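Local coordinates for protein O-methyltransferase, SAM-dependent (PDB 3R3H) that probably transfers a methyl group from S-adenosylmethionine to a hydroxyl oxygen of an acceptor substrate, at residues L55-T69 and E134-K146. Sequence-based numbering, arbitrary orientation.
Sequences LIRLTRAKKVLELGT and EHQFDFIFIDADK
With CG set opposite the carbonyl carbon (chi1 -55°), the ring of Phe137 swings back over Leu65, whose CB sits 3.5 Å from the ring centroid, close to the ring normal, in a CH-pi contact. Leu65 CD1 lies by CZ and Leu65 CD2 by the CE2 side of the ring, and Leu125 and Leu128 of helix 121-132 pack on the same leucine. On the other side of the sheet, Phe139 turns its CG anti to the backbone N (chi1 177°) and lies alongside Val64, whose CG1 comes to the ring edge, 3.8 Å from Phe139 CD2. The Ile56 side chain crosses that of Phe139 at about a right angle, CG1 nearest, and Leu55 CD1 approaches Phe139 CE1, so the broad, flat ring joins the sheet to helix 46-59.

The backbones run parallel, their axes only 5° apart. Leu65 is gripped twice, its N by Phe139 O at 3.0 Å and its O by Phe141 N at 2.8 Å; further along, Asp143 N bonds to Leu67 O. At the other end strand 137-143 turns a corner at Asp138. The Asp138 N bonds to Lys63 O, while OD2 accepts weak bonds from Lys62 N and Lys63 N, a place suited to a short carboxylate. Thr59 CG2 and Ala61 CB, both small, lie against Asp138 CB. Buried Glu66 sends its carboxylate to Thr90 and Ser74. Gly68, whose backbone angles would jam any side chain against the preceding carbonyl, brings its CA within 3.7 Å of Ala144 CA. Strands 63-68 and 137-143 lie side by side in the middle of a 3-2-1-4-5-7-6 sheet, the Rossmann-like fold characteristic of S-adenosylmethionine-dependent methyltransferases.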
loop_
_atom_site.group_PDB
_atom_site.type_symbol
_atom_site.label_atom_id
_atom_site.label_comp_id
_atom_site.label_asym_id
_atom_site.label_seq_id
_atom_site.Cartn_x
_atom_site.Cartn_y
_atom_site.Cartn_z
ATOM N N LEU A 55 3.212 -5.973 -3.672
ATOM C CA LEU A 55 3.096 -5.195 -4.897
ATOM C C LEU A 55 3.541 -5.961 -6.138
ATOM O O LEU A 55 2.908 -5.869 -7.204
ATOM C CB LEU A 55 3.903 -3.906 -4.761
ATOM C CG LEU A 55 3.440 -2.984 -3.627
ATOM C CD1 LEU A 55 4.444 -1.866 -3.430
ATOM C CD2 LEU A 55 2.067 -2.423 -3.938
ATOM N N ILE A 56 4.630 -6.709 -5.998
ATOM C CA ILE A 56 5.167 -7.493 -7.095
ATOM C C ILE A 56 4.201 -8.603 -7.499
ATOM O O ILE A 56 4.041 -8.896 -8.692
ATOM C CB ILE A 56 6.555 -8.061 -6.694
ATOM C CG1 ILE A 56 7.559 -6.907 -6.712
ATOM C CG2 ILE A 56 6.973 -9.220 -7.606
ATOM C CD1 ILE A 56 8.944 -7.259 -6.334
ATOM N N ARG A 57 3.549 -9.210 -6.513
ATOM C CA ARG A 57 2.595 -10.276 -6.791
ATOM C C ARG A 57 1.387 -9.653 -7.501
ATOM O O ARG A 57 0.916 -10.171 -8.520
ATOM C CB ARG A 57 2.148 -10.940 -5.486
ATOM C CG ARG A 57 3.270 -11.519 -4.631
ATOM C CD ARG A 57 2.818 -11.625 -3.181
ATOM N NE ARG A 57 3.888 -12.020 -2.261
ATOM C CZ ARG A 57 3.873 -11.775 -0.945
ATOM N NH1 ARG A 57 2.846 -11.129 -0.383
ATOM N NH2 ARG A 57 4.880 -12.186 -0.177
ATOM N N LEU A 58 0.898 -8.534 -6.960
ATOM C CA LEU A 58 -0.247 -7.826 -7.531
ATOM C C LEU A 58 0.059 -7.269 -8.922
ATOM O O LEU A 58 -0.838 -7.103 -9.750
ATOM C CB LEU A 58 -0.697 -6.702 -6.592
ATOM C CG LEU A 58 -1.624 -7.055 -5.414
ATOM C CD1 LEU A 58 -1.181 -8.332 -4.723
ATOM C CD2 LEU A 58 -1.634 -5.914 -4.437
ATOM N N THR A 59 1.329 -6.987 -9.174
ATOM C CA THR A 59 1.759 -6.495 -10.474
ATOM C C THR A 59 1.894 -7.684 -11.429
ATOM O O THR A 59 1.727 -7.547 -12.645
ATOM C CB THR A 59 3.143 -5.786 -10.370
ATOM O OG1 THR A 59 3.019 -4.599 -9.581
ATOM C CG2 THR A 59 3.670 -5.414 -11.741
ATOM N N ARG A 60 2.183 -8.853 -10.857
ATOM C CA ARG A 60 2.396 -10.076 -11.627
ATOM C C ARG A 60 3.624 -9.766 -12.462
ATOM O O ARG A 60 3.726 -10.119 -13.637
ATOM C CB ARG A 60 1.183 -10.369 -12.502
ATOM C CG ARG A 60 -0.059 -10.572 -11.669
ATOM C CD ARG A 60 -1.323 -10.687 -12.481
ATOM N NE ARG A 60 -2.448 -10.224 -11.675
ATOM C CZ ARG A 60 -3.728 -10.411 -11.969
ATOM N NH1 ARG A 60 -4.071 -11.067 -13.069
ATOM N NH2 ARG A 60 -4.659 -9.939 -11.151
ATOM N N ALA A 61 4.555 -9.091 -11.799
ATOM C CA ALA A 61 5.801 -8.652 -12.393
ATOM C C ALA A 61 6.744 -9.782 -12.735
ATOM O O ALA A 61 6.834 -10.775 -12.017
ATOM C CB ALA A 61 6.498 -7.669 -11.460
ATOM N N LYS A 62 7.440 -9.597 -13.853
ATOM C CA LYS A 62 8.431 -10.537 -14.353
ATOM C C LYS A 62 9.794 -9.847 -14.286
ATOM O O LYS A 62 10.824 -10.494 -14.113
ATOM C CB LYS A 62 8.114 -10.919 -15.807
ATOM C CG LYS A 62 6.946 -11.874 -15.948
ATOM C CD LYS A 62 7.319 -13.263 -15.452
ATOM C CE LYS A 62 6.079 -14.113 -15.232
ATOM N NZ LYS A 62 5.214 -13.569 -14.138
ATOM N N LYS A 63 9.784 -8.524 -14.420
ATOM C CA LYS A 63 11.009 -7.742 -14.398
ATOM C C LYS A 63 10.851 -6.531 -13.466
ATOM O O LYS A 63 9.902 -5.750 -13.579
ATOM C CB LYS A 63 11.348 -7.302 -15.827
ATOM C CG LYS A 63 12.803 -6.914 -16.049
ATOM C CD LYS A 63 13.087 -6.722 -17.536
ATOM C CE LYS A 63 14.542 -6.333 -17.787
ATOM N NZ LYS A 63 14.879 -6.285 -19.254
ATOM N N VAL A 64 11.793 -6.395 -12.539
ATOM C CA VAL A 64 11.786 -5.321 -11.557
ATOM C C VAL A 64 13.079 -4.520 -11.573
ATOM O O VAL A 64 14.138 -5.056 -11.864
ATOM C CB VAL A 64 11.560 -5.902 -10.149
ATOM C CG1 VAL A 64 11.844 -4.853 -9.088
ATOM C CG2 VAL A 64 10.127 -6.397 -10.033
ATOM N N LEU A 65 12.984 -3.233 -11.258
ATOM C CA LEU A 65 14.151 -2.361 -11.237
ATOM C C LEU A 65 14.150 -1.527 -9.964
ATOM O O LEU A 65 13.094 -1.073 -9.514
ATOM C CB LEU A 65 14.126 -1.422 -12.448
ATOM C CG LEU A 65 15.260 -0.400 -12.514
ATOM C CD1 LEU A 65 16.488 -1.103 -13.038
ATOM C CD2 LEU A 65 14.897 0.766 -13.421
ATOM N N GLU A 66 15.322 -1.348 -9.363
ATOM C CA GLU A 66 15.433 -0.517 -8.172
ATOM C C GLU A 66 16.726 0.278 -8.253
ATOM O O GLU A 66 17.649 -0.106 -8.972
ATOM C CB GLU A 66 15.380 -1.350 -6.891
ATOM C CG GLU A 66 16.334 -2.496 -6.828
ATOM C CD GLU A 66 16.693 -2.860 -5.386
ATOM O OE1 GLU A 66 15.813 -2.713 -4.500
ATOM O OE2 GLU A 66 17.845 -3.298 -5.140
ATOM N N LEU A 67 16.769 1.408 -7.551
ATOM C CA LEU A 67 17.941 2.291 -7.549
ATOM C C LEU A 67 18.171 2.760 -6.131
ATOM O O LEU A 67 17.211 2.928 -5.368
ATOM C CB LEU A 67 17.712 3.545 -8.381
ATOM C CG LEU A 67 16.983 3.599 -9.720
ATOM C CD1 LEU A 67 15.524 3.169 -9.599
ATOM C CD2 LEU A 67 17.046 5.049 -10.186
ATOM N N GLY A 68 19.428 2.998 -5.774
ATOM C CA GLY A 68 19.692 3.447 -4.422
ATOM C C GLY A 68 21.056 3.045 -3.929
ATOM O O GLY A 68 21.912 2.613 -4.701
ATOM N N THR A 69 21.270 3.230 -2.635
ATOM C CA THR A 69 22.529 2.864 -2.006
ATOM C C THR A 69 22.077 1.685 -1.133
ATOM O O THR A 69 21.470 1.854 -0.055
ATOM C CB THR A 69 23.110 4.027 -1.165
ATOM O OG1 THR A 69 22.296 4.242 -0.005
ATOM C CG2 THR A 69 23.136 5.306 -1.988
ATOM N N GLU A 134 11.931 0.922 -23.972
ATOM C CA GLU A 134 11.167 1.617 -22.945
ATOM C C GLU A 134 10.270 0.852 -21.958
ATOM O O GLU A 134 10.469 0.948 -20.751
ATOM C CB GLU A 134 10.378 2.774 -23.588
ATOM C CG GLU A 134 11.285 3.976 -23.972
ATOM C CD GLU A 134 10.527 5.280 -24.276
ATOM O OE1 GLU A 134 9.333 5.385 -23.910
ATOM O OE2 GLU A 134 11.139 6.207 -24.866
ATOM N N HIS A 135 9.295 0.089 -22.417
ATOM C CA HIS A 135 8.438 -0.567 -21.437
ATOM C C HIS A 135 8.916 -1.950 -21.031
ATOM O O HIS A 135 8.435 -2.968 -21.515
ATOM C CB HIS A 135 7.001 -0.551 -21.952
ATOM C CG HIS A 135 6.512 0.835 -22.265
ATOM N ND1 HIS A 135 5.243 1.100 -22.737
ATOM C CD2 HIS A 135 7.138 2.035 -22.181
ATOM C CE1 HIS A 135 5.110 2.402 -22.929
ATOM N NE2 HIS A 135 6.246 2.992 -22.601
ATOM N N GLN A 136 9.872 -1.942 -20.104
ATOM C CA GLN A 136 10.546 -3.135 -19.575
ATOM C C GLN A 136 10.180 -3.601 -18.174
ATOM O O GLN A 136 10.087 -4.797 -17.909
ATOM C CB GLN A 136 12.048 -2.903 -19.529
ATOM C CG GLN A 136 12.787 -2.990 -20.816
ATOM C CD GLN A 136 14.261 -2.733 -20.585
ATOM O OE1 GLN A 136 14.671 -1.595 -20.331
ATOM N NE2 GLN A 136 15.066 -3.792 -20.643
ATOM N N PHE A 137 10.021 -2.652 -17.270
ATOM C CA PHE A 137 9.741 -2.990 -15.893
ATOM C C PHE A 137 8.302 -2.871 -15.445
ATOM O O PHE A 137 7.631 -1.876 -15.696
ATOM C CB PHE A 137 10.656 -2.161 -14.996
ATOM C CG PHE A 137 12.114 -2.316 -15.335
ATOM C CD1 PHE A 137 12.801 -3.473 -14.978
ATOM C CD2 PHE A 137 12.781 -1.334 -16.068
ATOM C CE1 PHE A 137 14.127 -3.658 -15.343
ATOM C CE2 PHE A 137 14.101 -1.497 -16.443
ATOM C CZ PHE A 137 14.785 -2.667 -16.080
ATOM N N ASP A 138 7.844 -3.917 -14.772
ATOM C CA ASP A 138 6.492 -3.995 -14.249
ATOM C C ASP A 138 6.460 -3.281 -12.909
ATOM O O ASP A 138 5.411 -2.832 -12.456
ATOM C CB ASP A 138 6.103 -5.464 -14.068
ATOM C CG ASP A 138 6.077 -6.222 -15.382
ATOM O OD1 ASP A 138 5.037 -6.126 -16.080
ATOM O OD2 ASP A 138 7.091 -6.887 -15.723
ATOM N N PHE A 139 7.618 -3.192 -12.267
ATOM C CA PHE A 139 7.721 -2.517 -10.983
ATOM C C PHE A 139 9.086 -1.833 -10.867
ATOM O O PHE A 139 10.130 -2.451 -11.069
ATOM C CB PHE A 139 7.520 -3.501 -9.822
ATOM C CG PHE A 139 7.683 -2.872 -8.464
ATOM C CD1 PHE A 139 6.784 -1.921 -8.008
ATOM C CD2 PHE A 139 8.776 -3.185 -7.666
ATOM C CE1 PHE A 139 6.974 -1.282 -6.774
ATOM C CE2 PHE A 139 8.980 -2.555 -6.430
ATOM C CZ PHE A 139 8.073 -1.597 -5.985
ATOM N N ILE A 140 9.062 -0.542 -10.564
ATOM C CA ILE A 140 10.274 0.241 -10.413
ATOM C C ILE A 140 10.243 0.893 -9.029
ATOM O O ILE A 140 9.219 1.428 -8.613
ATOM C CB ILE A 140 10.354 1.316 -11.516
ATOM C CG1 ILE A 140 10.342 0.631 -12.887
ATOM C CG2 ILE A 140 11.609 2.163 -11.342
ATOM C CD1 ILE A 140 10.366 1.572 -14.054
ATOM N N PHE A 141 11.357 0.811 -8.308
ATOM C CA PHE A 141 11.466 1.387 -6.975
ATOM C C PHE A 141 12.611 2.401 -7.000
ATOM O O PHE A 141 13.698 2.093 -7.481
ATOM C CB PHE A 141 11.741 0.287 -5.948
ATOM C CG PHE A 141 12.083 0.806 -4.583
ATOM C CD1 PHE A 141 11.245 1.712 -3.928
ATOM C CD2 PHE A 141 13.242 0.384 -3.942
ATOM C CE1 PHE A 141 11.561 2.189 -2.650
ATOM C CE2 PHE A 141 13.568 0.853 -2.665
ATOM C CZ PHE A 141 12.723 1.758 -2.017
ATOM N N ILE A 142 12.369 3.608 -6.484
ATOM C CA ILE A 142 13.388 4.666 -6.493
ATOM C C ILE A 142 13.809 5.164 -5.110
ATOM O O ILE A 142 12.993 5.695 -4.351
ATOM C CB ILE A 142 12.909 5.867 -7.329
ATOM C CG1 ILE A 142 12.432 5.373 -8.703
ATOM C CG2 ILE A 142 14.030 6.870 -7.473
ATOM C CD1 ILE A 142 11.782 6.435 -9.572
ATOM N N ASP A 143 15.088 4.982 -4.788
ATOM C CA ASP A 143 15.628 5.408 -3.501
ATOM C C ASP A 143 17.071 5.881 -3.716
ATOM O O ASP A 143 17.910 5.790 -2.805
ATOM C CB ASP A 143 15.587 4.240 -2.504
ATOM C CG ASP A 143 15.814 4.683 -1.062
ATOM O OD1 ASP A 143 16.110 5.885 -0.863
ATOM O OD2 ASP A 143 15.708 3.834 -0.133
ATOM N N ALA A 144 17.345 6.393 -4.921
ATOM C CA ALA A 144 18.679 6.873 -5.280
ATOM C C ALA A 144 18.908 8.291 -4.772
ATOM O O ALA A 144 18.110 8.804 -3.986
ATOM C CB ALA A 144 18.859 6.823 -6.779
ATOM N N ASP A 145 19.993 8.926 -5.212
ATOM C CA ASP A 145 20.297 10.287 -4.766
ATOM C C ASP A 145 19.188 11.273 -5.137
ATOM O O ASP A 145 18.779 11.388 -6.307
ATOM C CB ASP A 145 21.647 10.757 -5.316
ATOM C CG ASP A 145 21.743 10.645 -6.820
ATOM O OD1 ASP A 145 22.431 11.504 -7.414
ATOM O OD2 ASP A 145 21.156 9.705 -7.407
ATOM N N LYS A 146 18.717 11.974 -4.107
ATOM C CA LYS A 146 17.613 12.930 -4.195
ATOM C C LYS A 146 17.719 14.052 -5.223
ATOM O O LYS A 146 16.697 14.495 -5.755
ATOM C CB LYS A 146 17.360 13.540 -2.816
ATOM C CG LYS A 146 17.464 12.535 -1.660
ATOM C CD LYS A 146 16.575 11.315 -1.876
ATOM C CE LYS A 146 17.060 10.135 -1.049
ATOM N NZ LYS A 146 16.338 8.871 -1.369
#